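Local coordinates for protein ancestral congerin Con-anc (PDB 3AJY) that binds a glycan of galactose and glucose on one sheet of its beta-sandwich, as a reconstructed ancestor of fish galectins that probably recognised beta-galactosides, at residues D47-Y52 with T58-S63; K96-L101 with K106-N111. All blocks are in the same frame, centred on the assembly; numbering follows the deposited sequence.

Interaction 1: D47-Y52 with T58-S63; sequences DHRFNY and TIVLNS. With GAL (beta-D-galactopyranose), chain C; BGC (beta-D-glucopyranose), chain B.
The carbonyl oxygen of Asp47 takes the N-H of Val60, with Val60 N 2.7 Å from Asp47 O and in the carbonyl plane, and a weaker CH contact from Ile59 CA at 3.3 Å. Val60 O takes the N-H of Asp47 in return. Arg49 and Thr58 form the next hydrogen-bonded pair, through two reciprocal amide bonds, and His48 faces Ile59 in the non-hydrogen-bonded pair between them. On the sugar side, the bent chain of Arg49 (chi2 -125°, chi3 -92°) swings its guanidinium over Val60. Val60 CG2 lies against one face, 3.5 Å from Arg49 NE, while Tyr52 CD2 sits over the centre of the opposite face, so the flat group is sandwiched. Its edge does the polar work: Arg49 NH1 gives Asp47 OD2 an almost straight hydrogen bond on its anti lone pair, part of a salt bridge, at 3.0 Å, and Arg49 NH2 donates to O3 of the glucose at 2.7 Å. Asp47 OD2 is also paired with Arg30, and Arg49 NH2 with Asp55; this alternation of charges probably holds the guanidinium fixed in rotation. Farther along the strand, Asn62 ND2 donates to galactose O6 at 2.7 Å, while Tyr52 OH shares a longer hydrogen bond of 3.2 Å with galactose O2. His45 and Arg30 add hydrogen bonds to the galactose, and Glu72 bonds to both sugars. On the reverse side of the sheet, His48 CD2 packs beside Ile59 CG1 at 4.0 Å, and the imidazole, bonded through ND1 to Phe31 O, stacks on the Phe31 ring. This antiparallel hairpin, with Asp47, Arg49 and Asn62 on the sugar face and Ile59 and Leu61 packed against the second sheet, is part of the galectin carbohydrate-binding site.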
loop_
_atom_site.group_PDB
_atom_site.type_symbol
_atom_site.label_atom_id
_atom_site.label_comp_id
_atom_site.label_asym_id
_atom_site.label_seq_id
_atom_site.Cartn_x
_atom_site.Cartn_y
_atom_site.Cartn_z
ATOM N N ASP A 47 18.111 6.609 -2.665
ATOM C CA ASP A 47 18.001 8.064 -2.836
ATOM C C ASP A 47 18.378 8.445 -4.259
ATOM O O ASP A 47 19.517 8.234 -4.679
ATOM C CB ASP A 47 18.907 8.797 -1.829
ATOM C CG ASP A 47 18.438 10.228 -1.516
ATOM O OD1 ASP A 47 17.241 10.532 -1.684
ATOM O OD2 ASP A 47 19.273 11.060 -1.069
ATOM N N HIS A 48 17.417 8.986 -4.999
ATOM C CA HIS A 48 17.627 9.393 -6.390
ATOM C C HIS A 48 17.887 10.872 -6.417
ATOM O O HIS A 48 16.972 11.685 -6.279
ATOM C CB HIS A 48 16.413 9.056 -7.233
ATOM C CG HIS A 48 15.903 7.669 -6.995
ATOM N ND1 HIS A 48 15.046 7.358 -5.959
ATOM C CD2 HIS A 48 16.162 6.504 -7.635
ATOM C CE1 HIS A 48 14.776 6.064 -5.990
ATOM N NE2 HIS A 48 15.441 5.522 -6.997
ATOM N N ARG A 49 19.152 11.207 -6.590
ATOM C CA ARG A 49 19.596 12.578 -6.443
ATOM C C ARG A 49 19.817 13.201 -7.810
ATOM O O ARG A 49 20.787 12.889 -8.507
ATOM C CB ARG A 49 20.865 12.636 -5.586
ATOM C CG ARG A 49 20.914 11.559 -4.550
ATOM C CD ARG A 49 21.099 12.003 -3.132
ATOM N NE ARG A 49 22.483 12.044 -2.725
ATOM C CZ ARG A 49 22.964 11.769 -1.504
ATOM N NH1 ARG A 49 22.201 11.348 -0.503
ATOM N NH2 ARG A 49 24.258 11.906 -1.296
ATOM N N PHE A 50 18.890 14.065 -8.199
ATOM C CA PHE A 50 19.072 14.893 -9.367
ATOM C C PHE A 50 20.230 15.851 -9.111
ATOM O O PHE A 50 21.127 16.008 -9.943
ATOM C CB PHE A 50 17.791 15.671 -9.651
ATOM C CG PHE A 50 16.587 14.787 -9.848
ATOM C CD1 PHE A 50 15.786 14.424 -8.765
ATOM C CD2 PHE A 50 16.265 14.308 -11.112
ATOM C CE1 PHE A 50 14.676 13.604 -8.940
ATOM C CE2 PHE A 50 15.160 13.490 -11.295
ATOM C CZ PHE A 50 14.370 13.128 -10.217
ATOM N N ASN A 51 20.215 16.476 -7.938
ATOM C CA ASN A 51 21.182 17.505 -7.615
ATOM C C ASN A 51 21.248 17.584 -6.096
ATOM O O ASN A 51 20.369 18.185 -5.488
ATOM C CB ASN A 51 20.724 18.846 -8.232
ATOM C CG ASN A 51 21.533 20.045 -7.735
ATOM O OD1 ASN A 51 22.767 20.031 -7.750
ATOM N ND2 ASN A 51 20.831 21.095 -7.308
ATOM N N TYR A 52 22.253 16.938 -5.499
ATOM C CA TYR A 52 22.449 16.962 -4.034
ATOM C C TYR A 52 23.952 16.898 -3.792
ATOM O O TYR A 52 24.580 15.867 -4.008
ATOM C CB TYR A 52 21.696 15.802 -3.332
ATOM C CG TYR A 52 21.573 15.919 -1.808
ATOM C CD1 TYR A 52 20.671 16.814 -1.229
ATOM C CD2 TYR A 52 22.339 15.124 -0.953
ATOM C CE1 TYR A 52 20.550 16.928 0.164
ATOM C CE2 TYR A 52 22.228 15.234 0.450
ATOM C CZ TYR A 52 21.327 16.140 0.991
ATOM O OH TYR A 52 21.183 16.278 2.372
ATOM N N THR A 58 22.572 10.823 -9.677
ATOM C CA THR A 58 23.223 9.690 -9.044
ATOM C C THR A 58 22.262 9.087 -8.037
ATOM O O THR A 58 21.563 9.814 -7.312
ATOM C CB THR A 58 24.515 10.152 -8.349
ATOM O OG1 THR A 58 25.370 10.752 -9.325
ATOM C CG2 THR A 58 25.255 9.003 -7.656
ATOM N N ILE A 59 22.226 7.757 -8.006
ATOM C CA ILE A 59 21.467 7.051 -6.998
ATOM C C ILE A 59 22.418 6.744 -5.877
ATOM O O ILE A 59 23.559 6.337 -6.104
ATOM C CB ILE A 59 20.836 5.745 -7.517
ATOM C CG1 ILE A 59 19.927 6.011 -8.725
ATOM C CG2 ILE A 59 20.040 5.069 -6.407
ATOM C CD1 ILE A 59 19.414 4.720 -9.389
ATOM N N VAL A 60 21.969 6.998 -4.657
ATOM C CA VAL A 60 22.758 6.648 -3.495
ATOM C C VAL A 60 21.965 5.580 -2.765
ATOM O O VAL A 60 20.769 5.751 -2.512
ATOM C CB VAL A 60 23.023 7.890 -2.597
ATOM C CG1 VAL A 60 23.667 7.477 -1.241
ATOM C CG2 VAL A 60 23.901 8.901 -3.344
ATOM N N LEU A 61 22.632 4.480 -2.437
ATOM C CA LEU A 61 22.029 3.397 -1.677
ATOM C C LEU A 61 22.737 3.274 -0.353
ATOM O O LEU A 61 23.941 3.437 -0.272
ATOM C CB LEU A 61 22.138 2.065 -2.427
ATOM C CG LEU A 61 21.513 1.979 -3.822
ATOM C CD1 LEU A 61 22.470 2.486 -4.897
ATOM C CD2 LEU A 61 21.113 0.550 -4.107
ATOM N N ASN A 62 21.990 2.965 0.691
ATOM C CA ASN A 62 22.588 2.867 2.009
ATOM C C ASN A 62 21.615 2.195 2.930
ATOM O O ASN A 62 20.455 2.027 2.581
ATOM C CB ASN A 62 22.946 4.273 2.526
ATOM C CG ASN A 62 24.029 4.250 3.587
ATOM O OD1 ASN A 62 24.414 3.182 4.081
ATOM N ND2 ASN A 62 24.517 5.446 3.969
ATOM N N SER A 63 22.090 1.828 4.117
ATOM C CA SER A 63 21.231 1.328 5.172
ATOM C C SER A 63 21.415 2.249 6.359
ATOM O O SER A 63 22.355 3.047 6.390
ATOM C CB SER A 63 21.589 -0.113 5.548
ATOM O OG SER A 63 22.875 -0.202 6.154
HETATM C C1 GAL C . 23.027 11.927 3.644
HETATM C C2 GAL C . 21.638 12.553 3.596
HETATM C C3 GAL C . 20.588 11.599 4.161
HETATM C C4 GAL C . 20.710 10.226 3.487
HETATM C C5 GAL C . 22.145 9.703 3.603
HETATM C C6 GAL C . 22.360 8.328 2.946
HETATM O O2 GAL C . 21.640 13.753 4.332
HETATM O O3 GAL C . 19.311 12.160 3.918
HETATM O O4 GAL C . 20.335 10.333 2.126
HETATM O O5 GAL C . 23.047 10.639 3.044
HETATM O O6 GAL C . 23.681 7.870 3.202
HETATM C C2 BGC B . 27.409 12.325 1.780
HETATM C C3 BGC B . 25.891 12.418 1.734
HETATM C C4 BGC B . 25.271 12.503 3.140
HETATM C C5 BGC B . 25.993 13.614 3.917
HETATM C C6 BGC B . 25.518 13.855 5.348
HETATM C C1 BGC B . 27.927 13.453 2.663
HETATM O O1 BGC B . 29.310 13.330 2.781
HETATM O O2 BGC B . 27.939 12.451 0.476
HETATM O O3 BGC B . 25.442 11.295 1.033
HETATM O O4 BGC B . 23.911 12.850 2.997
HETATM O O5 BGC B . 27.364 13.309 3.947
HETATM O O6 BGC B . 25.632 12.634 6.043
#

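Interaction 2: K96-L101 with K106-N111; sequences KFYIEL and KLEFPN
Strands 96-101 and 106-110 run antiparallel, their axes 4.5 Å apart at closest and at 160°, with two pairs of reciprocal amide bonds joining Phe97 to Phe109 and Ile99 to Leu107. The bond from Phe97 N to Phe109 O is short, at 2.7 Å, and its return from Phe109 N to Phe97 O is longer, at 3.2 Å. Phe97, Ile99, Leu107 and Phe109 share the inward face. There Ile99 CB meets Leu107 CB at 4.1 Å, and Ile99 CD1 reaches diagonally to Phe109 CB. The Phe97 ring turns its edge to Pro110 O, while the Phe109 ring leads away from its partner strand toward Leu44 and Leu61 of the facing sheet. Charged and polar groups occupy the other face. Lys96, bent at chi3 (-106°), crosses Glu108 and brings NZ to the syn side of Glu108 OE2 at 3.1 Å, in a salt bridge tilted out of the carboxylate plane. The other oxygen, Glu108 OE1, lies at the edge of the Tyr98 ring, 3.7 Å from Tyr98 CD2, with carboxylate and ring nearly perpendicular; Tyr98 OH is bonded to Asp93. Glu100 and Lys106 run side by side; Glu100 OE2 lies nearest Lys106 CE, at 3.6 Å, and the salt bridge to NZ is long. This is an amphipathic antiparallel hairpin whose apolar face packs on the sugar-binding sheet of the galectin beta-sandwich.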
loop_
_atom_site.group_PDB
_atom_site.type_symbol
_atom_site.label_atom_id
_atom_site.label_comp_id
_atom_site.label_asym_id
_atom_site.label_seq_id
_atom_site.Cartn_x
_atom_site.Cartn_y
_atom_site.Cartn_z
ATOM N N LYS A 96 20.867 -10.279 -0.544
ATOM C CA LYS A 96 20.805 -9.093 -1.399
ATOM C C LYS A 96 19.398 -8.524 -1.584
ATOM O O LYS A 96 18.410 -9.240 -1.483
ATOM C CB LYS A 96 21.396 -9.420 -2.774
ATOM C CG LYS A 96 22.893 -9.672 -2.756
ATOM C CD LYS A 96 23.499 -9.493 -4.132
ATOM C CE LYS A 96 23.859 -10.827 -4.788
ATOM N NZ LYS A 96 25.002 -10.636 -5.752
ATOM N N PHE A 97 19.332 -7.223 -1.843
ATOM C CA PHE A 97 18.135 -6.583 -2.393
ATOM C C PHE A 97 18.332 -6.496 -3.891
ATOM O O PHE A 97 19.443 -6.259 -4.348
ATOM C CB PHE A 97 17.932 -5.175 -1.807
ATOM C CG PHE A 97 17.400 -5.189 -0.412
ATOM C CD1 PHE A 97 16.025 -5.260 -0.182
ATOM C CD2 PHE A 97 18.264 -5.190 0.674
ATOM C CE1 PHE A 97 15.521 -5.312 1.110
ATOM C CE2 PHE A 97 17.768 -5.242 1.969
ATOM C CZ PHE A 97 16.398 -5.303 2.191
ATOM N N TYR A 98 17.261 -6.690 -4.649
ATOM C CA TYR A 98 17.315 -6.554 -6.106
ATOM C C TYR A 98 16.326 -5.491 -6.538
ATOM O O TYR A 98 15.128 -5.628 -6.315
ATOM C CB TYR A 98 16.989 -7.877 -6.788
ATOM C CG TYR A 98 17.820 -9.017 -6.274
ATOM C CD1 TYR A 98 17.426 -9.738 -5.144
ATOM C CD2 TYR A 98 19.015 -9.368 -6.901
ATOM C CE1 TYR A 98 18.197 -10.796 -4.665
ATOM C CE2 TYR A 98 19.791 -10.422 -6.420
ATOM C CZ TYR A 98 19.373 -11.128 -5.310
ATOM O OH TYR A 98 20.145 -12.164 -4.824
ATOM N N ILE A 99 16.838 -4.424 -7.137
ATOM C CA ILE A 99 16.038 -3.245 -7.468
ATOM C C ILE A 99 15.945 -3.063 -8.997
ATOM O O ILE A 99 16.975 -2.997 -9.669
ATOM C CB ILE A 99 16.666 -1.968 -6.849
ATOM C CG1 ILE A 99 16.821 -2.092 -5.324
ATOM C CG2 ILE A 99 15.848 -0.746 -7.205
ATOM C CD1 ILE A 99 18.255 -2.226 -4.831
ATOM N N GLU A 100 14.724 -2.982 -9.533
ATOM C CA GLU A 100 14.510 -2.683 -10.958
ATOM C C GLU A 100 13.831 -1.331 -11.174
ATOM O O GLU A 100 12.755 -1.070 -10.645
ATOM C CB GLU A 100 13.712 -3.782 -11.678
ATOM C CG GLU A 100 13.591 -3.551 -13.208
ATOM C CD GLU A 100 12.858 -4.675 -13.948
ATOM O OE1 GLU A 100 12.013 -5.370 -13.329
ATOM O OE2 GLU A 100 13.129 -4.870 -15.163
ATOM N N LEU A 101 14.477 -0.480 -11.962
ATOM C CA LEU A 101 13.926 0.817 -12.340
ATOM C C LEU A 101 13.099 0.704 -13.632
ATOM O O LEU A 101 13.175 -0.310 -14.357
ATOM C CB LEU A 101 15.049 1.839 -12.481
ATOM C CG LEU A 101 16.038 1.929 -11.305
ATOM C CD1 LEU A 101 17.107 2.985 -11.588
ATOM C CD2 LEU A 101 15.372 2.191 -9.936
ATOM N N LYS A 106 18.931 -2.130 -13.449
ATOM C CA LYS A 106 18.888 -2.966 -12.268
ATOM C C LYS A 106 20.047 -2.680 -11.319
ATOM O O LYS A 106 21.158 -2.384 -11.752
ATOM C CB LYS A 106 18.826 -4.445 -12.658
ATOM C CG LYS A 106 17.422 -4.867 -13.079
ATOM C CD LYS A 106 17.371 -6.289 -13.612
ATOM C CE LYS A 106 15.942 -6.698 -13.951
ATOM N NZ LYS A 106 15.955 -7.644 -15.120
ATOM N N LEU A 107 19.755 -2.751 -10.026
ATOM C CA LEU A 107 20.728 -2.515 -8.974
ATOM C C LEU A 107 20.651 -3.629 -7.948
ATOM O O LEU A 107 19.651 -4.341 -7.863
ATOM C CB LEU A 107 20.452 -1.177 -8.263
ATOM C CG LEU A 107 20.354 0.107 -9.080
ATOM C CD1 LEU A 107 20.286 1.297 -8.130
ATOM C CD2 LEU A 107 21.548 0.241 -10.005
ATOM N N GLU A 108 21.717 -3.758 -7.162
ATOM C CA GLU A 108 21.756 -4.687 -6.049
ATOM C C GLU A 108 22.398 -4.014 -4.851
ATOM O O GLU A 108 23.240 -3.130 -4.995
ATOM C CB GLU A 108 22.538 -5.946 -6.424
ATOM C CG GLU A 108 21.943 -6.709 -7.585
ATOM C CD GLU A 108 22.703 -7.996 -7.898
ATOM O OE1 GLU A 108 22.182 -8.779 -8.726
ATOM O OE2 GLU A 108 23.801 -8.212 -7.321
ATOM N N PHE A 109 22.005 -4.456 -3.668
ATOM C CA PHE A 109 22.483 -3.886 -2.416
ATOM C C PHE A 109 22.469 -4.987 -1.387
ATOM O O PHE A 109 21.493 -5.721 -1.284
ATOM C CB PHE A 109 21.575 -2.719 -1.972
ATOM C CG PHE A 109 22.143 -1.900 -0.824
ATOM C CD1 PHE A 109 23.221 -1.055 -1.028
ATOM C CD2 PHE A 109 21.582 -1.974 0.441
ATOM C CE1 PHE A 109 23.755 -0.300 0.013
ATOM C CE2 PHE A 109 22.105 -1.225 1.507
ATOM C CZ PHE A 109 23.195 -0.389 1.287
ATOM N N PRO A 110 23.556 -5.125 -0.625
ATOM C CA PRO A 110 23.584 -6.095 0.465
ATOM C C PRO A 110 22.430 -6.011 1.471
ATOM O O PRO A 110 22.014 -4.919 1.882
ATOM C CB PRO A 110 24.921 -5.818 1.168
ATOM C CG PRO A 110 25.423 -4.509 0.609
ATOM C CD PRO A 110 24.835 -4.403 -0.762
ATOM N N ASN A 111 21.931 -7.182 1.856
ATOM C CA ASN A 111 21.011 -7.326 2.973
ATOM C C ASN A 111 21.809 -7.369 4.301
ATOM O O ASN A 111 21.989 -8.428 4.912
ATOM C CB ASN A 111 20.131 -8.564 2.751
ATOM C CG ASN A 111 18.925 -8.626 3.688
ATOM O OD1 ASN A 111 18.003 -9.426 3.467
ATOM N ND2 ASN A 111 18.928 -7.812 4.745
#

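How the interactions relate
Along the chain, strand 41-52 turns back through residues 53-57 and interaction 1 closes that hairpin within the six-stranded, sugar-binding sheet. Only after strands 68-75 and 85-92 does the chain reach 96-101, where interaction 2 closes a second hairpin across residues 102-105 in the five-stranded sheet. The two are in series, neither nested nor crossed. In space, however, they meet face to face across the sandwich: Ile59 CD1 packs on Leu101 CD1 and Leu107 CD1, and the Phe109 ring lies against Leu61 CB and Asn62 CA. The second hairpin thus backs the strand whose Asn62, on the outer face of the sheet, reaches the galactose.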